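Local atomic coordinates of oxidase/hydroxylase (Streptomyces hygroscopicus subsp. hygroscopicus, PDB entry 4XCB), a protein that probably acts as a metal- and 2-oxoglutarate-dependent dioxygenase, binding hygromycin B beside its metal centre in a double-stranded beta-helix fold. Residues G107-R121 with G161-R173. Sequence-based numbering, arbitrary orientation.
Sequences GNSELLDLGDRQVGR and GSHKANFPLLRER
L111 lies over one face of the R171 guanidinium, with CD1 above its centre, while D113 OD1 sits at the edge, in plane, 3.2 Å from R171 NH1. Carboxylate and guanidinium stand almost perpendicular (88°), and this salt bridge is shared: Q118 NE2 also donates to D113 OD1, and R171 NE reaches D254. Bends at chi2 and chi3 (68° and 65°) fold the arginine back over L111, whose CG also packs on P168 CB. On the R121 guanidinium, N108 ND2 lies over one face, offset toward the rim, and N166 OD1 at the edge; R121 NH1 donates to S109 OG. That hydroxyl in turn donates to A165 O in a very short, hence somewhat doubtful, bond; N108 ND2 approaches the same oxygen at 3.0 Å from above the carbonyl plane. E110 illustrates a carboxylate that accepts backbone amides at a helix start: OE2 takes L169 N (2.8 Å) on its syn lone pair, OE1 takes L170 N (2.9 Å), and a water joins OE2 to S109 N and F167 O. Putting an alanine in place of E110 would probably leave both amides without this acceptor and the water with one partner fewer. Helix 170-175 is thus tied to the loop following metal ligand H105, and the helix-start amides would be expected to stabilise the buried carboxylate's negative charge.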
loop_
_atom_site.group_PDB
_atom_site.type_symbol
_atom_site.label_atom_id
_atom_site.label_comp_id
_atom_site.label_asym_id
_atom_site.label_seq_id
_atom_site.Cartn_x
_atom_site.Cartn_y
_atom_site.Cartn_z
ATOM N N GLY A 107 -4.195 -17.027 3.379
ATOM C CA GLY A 107 -5.109 -15.893 3.382
ATOM C C GLY A 107 -4.423 -14.655 3.950
ATOM O O GLY A 107 -3.859 -14.683 5.042
ATOM N N ASN A 108 -4.505 -13.556 3.215
ATOM C CA ASN A 108 -3.776 -12.335 3.541
ATOM C C ASN A 108 -4.173 -11.667 4.861
ATOM O O ASN A 108 -3.326 -11.045 5.526
ATOM C CB ASN A 108 -3.935 -11.333 2.400
ATOM C CG ASN A 108 -2.944 -10.177 2.475
ATOM O OD1 ASN A 108 -1.734 -10.372 2.672
ATOM N ND2 ASN A 108 -3.457 -8.961 2.321
ATOM N N SER A 109 -5.441 -11.771 5.247
ATOM C CA SER A 109 -5.929 -11.029 6.409
ATOM C C SER A 109 -6.573 -11.865 7.523
ATOM O O SER A 109 -7.365 -11.336 8.316
ATOM C CB SER A 109 -6.928 -9.962 5.954
ATOM O OG SER A 109 -6.274 -8.932 5.229
ATOM N N GLU A 110 -6.216 -13.141 7.628
ATOM C CA GLU A 110 -6.787 -13.977 8.669
ATOM C C GLU A 110 -6.243 -13.560 10.021
ATOM O O GLU A 110 -5.166 -12.943 10.102
ATOM C CB GLU A 110 -6.519 -15.451 8.380
ATOM C CG GLU A 110 -7.147 -15.872 7.048
ATOM C CD GLU A 110 -8.649 -15.594 6.997
ATOM O OE1 GLU A 110 -9.359 -16.068 7.897
ATOM O OE2 GLU A 110 -9.108 -14.905 6.070
ATOM N N LEU A 111 -6.980 -13.895 11.075
ATOM C CA LEU A 111 -6.693 -13.373 12.405
ATOM C C LEU A 111 -5.837 -14.307 13.238
ATOM O O LEU A 111 -5.795 -15.518 13.017
ATOM C CB LEU A 111 -7.998 -13.073 13.152
ATOM C CG LEU A 111 -9.007 -12.226 12.381
ATOM C CD1 LEU A 111 -10.326 -12.113 13.145
ATOM C CD2 LEU A 111 -8.433 -10.848 12.082
ATOM N N LEU A 112 -5.141 -13.716 14.203
ATOM C CA LEU A 112 -4.397 -14.463 15.205
ATOM C C LEU A 112 -4.571 -13.737 16.526
ATOM O O LEU A 112 -4.385 -12.525 16.590
ATOM C CB LEU A 112 -2.918 -14.577 14.826
ATOM C CG LEU A 112 -1.958 -15.167 15.861
ATOM C CD1 LEU A 112 -2.295 -16.610 16.163
ATOM C CD2 LEU A 112 -0.509 -15.046 15.375
ATOM N N ASP A 113 -4.972 -14.476 17.558
ATOM C CA ASP A 113 -5.123 -13.911 18.889
ATOM C C ASP A 113 -3.797 -14.068 19.606
ATOM O O ASP A 113 -3.251 -15.177 19.670
ATOM C CB ASP A 113 -6.232 -14.608 19.681
ATOM C CG ASP A 113 -7.586 -14.524 18.999
ATOM O OD1 ASP A 113 -7.857 -13.514 18.314
ATOM O OD2 ASP A 113 -8.385 -15.474 19.147
ATOM N N LEU A 114 -3.279 -12.963 20.138
ATOM C CA LEU A 114 -2.004 -12.987 20.849
ATOM C C LEU A 114 -2.125 -12.673 22.335
ATOM O O LEU A 114 -1.164 -12.216 22.956
ATOM C CB LEU A 114 -1.028 -12.001 20.217
ATOM C CG LEU A 114 -0.617 -12.313 18.783
ATOM C CD1 LEU A 114 0.224 -11.186 18.234
ATOM C CD2 LEU A 114 0.149 -13.622 18.742
ATOM N N GLY A 115 -3.297 -12.916 22.908
ATOM C CA GLY A 115 -3.465 -12.742 24.339
ATOM C C GLY A 115 -4.045 -11.390 24.701
ATOM O O GLY A 115 -5.192 -11.293 25.140
ATOM N N ASP A 116 -3.254 -10.338 24.512
ATOM C CA ASP A 116 -3.723 -8.992 24.817
ATOM C C ASP A 116 -4.172 -8.241 23.563
ATOM O O ASP A 116 -4.518 -7.059 23.632
ATOM C CB ASP A 116 -2.631 -8.203 25.543
ATOM C CG ASP A 116 -1.443 -7.879 24.652
ATOM O OD1 ASP A 116 -1.175 -8.633 23.685
ATOM O OD2 ASP A 116 -0.771 -6.861 24.927
ATOM N N ARG A 117 -4.173 -8.933 22.428
ATOM C CA ARG A 117 -4.512 -8.310 21.158
ATOM C C ARG A 117 -4.745 -9.337 20.064
ATOM O O ARG A 117 -4.245 -10.462 20.117
ATOM C CB ARG A 117 -3.400 -7.353 20.717
ATOM C CG ARG A 117 -2.137 -8.068 20.272
ATOM C CD ARG A 117 -0.964 -7.114 20.145
ATOM N NE ARG A 117 -0.440 -6.750 21.458
ATOM C CZ ARG A 117 0.308 -5.675 21.694
ATOM N NH1 ARG A 117 0.611 -4.843 20.705
ATOM N NH2 ARG A 117 0.742 -5.432 22.927
ATOM N N GLN A 118 -5.495 -8.919 19.060
ATOM C CA GLN A 118 -5.694 -9.712 17.860
ATOM C C GLN A 118 -5.021 -9.032 16.659
ATOM O O GLN A 118 -5.191 -7.833 16.445
ATOM C CB GLN A 118 -7.189 -9.885 17.630
ATOM C CG GLN A 118 -7.565 -10.674 16.434
ATOM C CD GLN A 118 -9.066 -10.809 16.324
ATOM O OE1 GLN A 118 -9.751 -9.917 15.811
ATOM N NE2 GLN A 118 -9.593 -11.921 16.828
ATOM N N VAL A 119 -4.250 -9.779 15.879
ATOM C CA VAL A 119 -3.597 -9.187 14.716
ATOM C C VAL A 119 -4.128 -9.810 13.433
ATOM O O VAL A 119 -4.630 -10.937 13.445
ATOM C CB VAL A 119 -2.054 -9.337 14.795
ATOM C CG1 VAL A 119 -1.522 -8.607 16.009
ATOM C CG2 VAL A 119 -1.642 -10.815 14.856
ATOM N N GLY A 120 -4.044 -9.063 12.333
ATOM C CA GLY A 120 -4.585 -9.505 11.059
ATOM C C GLY A 120 -3.617 -9.487 9.892
ATOM O O GLY A 120 -4.027 -9.561 8.734
ATOM N N ARG A 121 -2.336 -9.350 10.200
ATOM C CA ARG A 121 -1.271 -9.506 9.213
ATOM C C ARG A 121 -0.293 -10.555 9.717
ATOM O O ARG A 121 0.031 -10.590 10.908
ATOM C CB ARG A 121 -0.540 -8.186 8.965
ATOM C CG ARG A 121 -1.302 -7.171 8.132
ATOM C CD ARG A 121 -1.081 -7.459 6.652
ATOM N NE ARG A 121 -1.896 -6.648 5.750
ATOM C CZ ARG A 121 -3.173 -6.887 5.483
ATOM N NH1 ARG A 121 -3.784 -7.901 6.078
ATOM N NH2 ARG A 121 -3.842 -6.118 4.624
ATOM N N GLY A 161 -8.450 -14.262 -5.226
ATOM C CA GLY A 161 -7.985 -12.999 -4.683
ATOM C C GLY A 161 -7.675 -12.986 -3.192
ATOM O O GLY A 161 -7.432 -11.913 -2.611
ATOM N N SER A 162 -7.648 -14.161 -2.565
ATOM C CA SER A 162 -7.450 -14.226 -1.120
ATOM C C SER A 162 -6.046 -13.820 -0.711
ATOM O O SER A 162 -5.807 -13.544 0.460
ATOM C CB SER A 162 -7.747 -15.625 -0.598
ATOM O OG SER A 162 -7.078 -16.589 -1.375
ATOM N N HIS A 163 -5.122 -13.787 -1.662
ATOM C CA HIS A 163 -3.743 -13.391 -1.356
ATOM C C HIS A 163 -3.646 -11.880 -1.139
ATOM O O HIS A 163 -2.651 -11.374 -0.584
ATOM C CB HIS A 163 -2.790 -13.852 -2.475
ATOM C CG HIS A 163 -3.084 -13.232 -3.808
ATOM N ND1 HIS A 163 -4.357 -13.186 -4.341
ATOM C CD2 HIS A 163 -2.275 -12.630 -4.711
ATOM C CE1 HIS A 163 -4.317 -12.576 -5.514
ATOM N NE2 HIS A 163 -3.061 -12.235 -5.764
ATOM N N LYS A 164 -4.675 -11.143 -1.552
ATOM C CA LYS A 164 -4.672 -9.695 -1.341
ATOM C C LYS A 164 -5.895 -9.251 -0.530
ATOM O O LYS A 164 -6.247 -8.073 -0.525
ATOM C CB LYS A 164 -4.614 -8.944 -2.677
ATOM C CG LYS A 164 -3.372 -9.241 -3.512
ATOM C CD LYS A 164 -3.320 -8.379 -4.767
ATOM C CE LYS A 164 -2.046 -8.605 -5.571
ATOM N NZ LYS A 164 -2.129 -7.894 -6.894
ATOM N N ALA A 165 -6.524 -10.203 0.158
ATOM C CA ALA A 165 -7.722 -9.928 0.950
ATOM C C ALA A 165 -7.443 -8.937 2.071
ATOM O O ALA A 165 -6.412 -9.020 2.758
ATOM C CB ALA A 165 -8.289 -11.221 1.526
ATOM N N ASN A 166 -8.351 -7.982 2.249
ATOM C CA ASN A 166 -8.243 -7.035 3.367
ATOM C C ASN A 166 -9.123 -7.404 4.559
ATOM O O ASN A 166 -8.979 -6.833 5.641
ATOM C CB ASN A 166 -8.596 -5.620 2.921
ATOM C CG ASN A 166 -7.549 -5.011 2.028
ATOM O OD1 ASN A 166 -6.393 -4.829 2.438
ATOM N ND2 ASN A 166 -7.947 -4.650 0.814
ATOM N N PHE A 167 -10.034 -8.355 4.366
ATOM C CA PHE A 167 -10.915 -8.807 5.432
ATOM C C PHE A 167 -10.616 -10.260 5.771
ATOM O O PHE A 167 -10.203 -11.015 4.894
ATOM C CB PHE A 167 -12.393 -8.701 5.034
ATOM C CG PHE A 167 -12.861 -7.305 4.694
ATOM C CD1 PHE A 167 -13.137 -6.383 5.702
ATOM C CD2 PHE A 167 -13.045 -6.928 3.382
ATOM C CE1 PHE A 167 -13.592 -5.117 5.390
ATOM C CE2 PHE A 167 -13.500 -5.656 3.062
ATOM C CZ PHE A 167 -13.767 -4.752 4.073
ATOM N N PRO A 168 -10.852 -10.666 7.027
ATOM C CA PRO A 168 -10.716 -12.079 7.385
ATOM C C PRO A 168 -11.947 -12.876 6.973
ATOM O O PRO A 168 -13.056 -12.328 6.912
ATOM C CB PRO A 168 -10.564 -12.042 8.904
ATOM C CG PRO A 168 -11.381 -10.839 9.292
ATOM C CD PRO A 168 -11.127 -9.828 8.209
ATOM N N LEU A 169 -11.749 -14.155 6.696
ATOM C CA LEU A 169 -12.834 -15.004 6.211
ATOM C C LEU A 169 -13.208 -16.096 7.213
ATOM O O LEU A 169 -14.386 -16.354 7.455
ATOM C CB LEU A 169 -12.442 -15.633 4.877
ATOM C CG LEU A 169 -13.524 -16.535 4.276
ATOM C CD1 LEU A 169 -14.657 -15.700 3.695
ATOM C CD2 LEU A 169 -12.939 -17.457 3.232
ATOM N N LEU A 170 -12.216 -16.732 7.818
ATOM C CA LEU A 170 -12.494 -17.946 8.560
ATOM C C LEU A 170 -13.122 -17.725 9.937
ATOM O O LEU A 170 -13.923 -18.547 10.390
ATOM C CB LEU A 170 -11.215 -18.770 8.687
ATOM C CG LEU A 170 -10.733 -19.304 7.331
ATOM C CD1 LEU A 170 -9.598 -20.327 7.519
ATOM C CD2 LEU A 170 -11.891 -19.911 6.524
ATOM N N ARG A 171 -12.765 -16.631 10.606
ATOM C CA ARG A 171 -13.200 -16.427 11.987
ATOM C C ARG A 171 -14.724 -16.258 12.064
ATOM O O ARG A 171 -15.370 -16.857 12.918
ATOM C CB ARG A 171 -12.487 -15.219 12.612
ATOM C CG ARG A 171 -12.689 -15.045 14.115
ATOM C CD ARG A 171 -12.012 -16.149 14.920
ATOM N NE ARG A 171 -10.551 -16.144 14.800
ATOM C CZ ARG A 171 -9.726 -15.556 15.660
ATOM N NH1 ARG A 171 -10.208 -14.912 16.714
ATOM N NH2 ARG A 171 -8.411 -15.618 15.472
ATOM N N GLU A 172 -15.287 -15.459 11.160
ATOM C CA GLU A 172 -16.727 -15.201 11.171
ATOM C C GLU A 172 -17.503 -16.476 10.880
ATOM O O GLU A 172 -18.532 -16.731 11.501
ATOM C CB GLU A 172 -17.102 -14.102 10.167
ATOM C CG GLU A 172 -16.545 -14.280 8.760
ATOM C CD GLU A 172 -17.535 -14.877 7.765
ATOM O OE1 GLU A 172 -17.095 -15.207 6.639
ATOM O OE2 GLU A 172 -18.741 -15.013 8.094
ATOM N N ARG A 173 -16.996 -17.282 9.948
ATOM C CA ARG A 173 -17.629 -18.558 9.621
ATOM C C ARG A 173 -17.691 -19.449 10.850
ATOM O O ARG A 173 -18.707 -20.089 11.117
ATOM C CB ARG A 173 -16.879 -19.274 8.495
ATOM C CG ARG A 173 -16.955 -18.573 7.157
ATOM C CD ARG A 173 -16.614 -19.532 6.018
ATOM N NE ARG A 173 -17.574 -20.631 5.914
ATOM C CZ ARG A 173 -18.770 -20.536 5.338
ATOM N NH1 ARG A 173 -19.173 -19.385 4.814
ATOM N NH2 ARG A 173 -19.569 -21.594 5.293
HETATM O O HOH W 1 -8.016 -13.087 4.806
#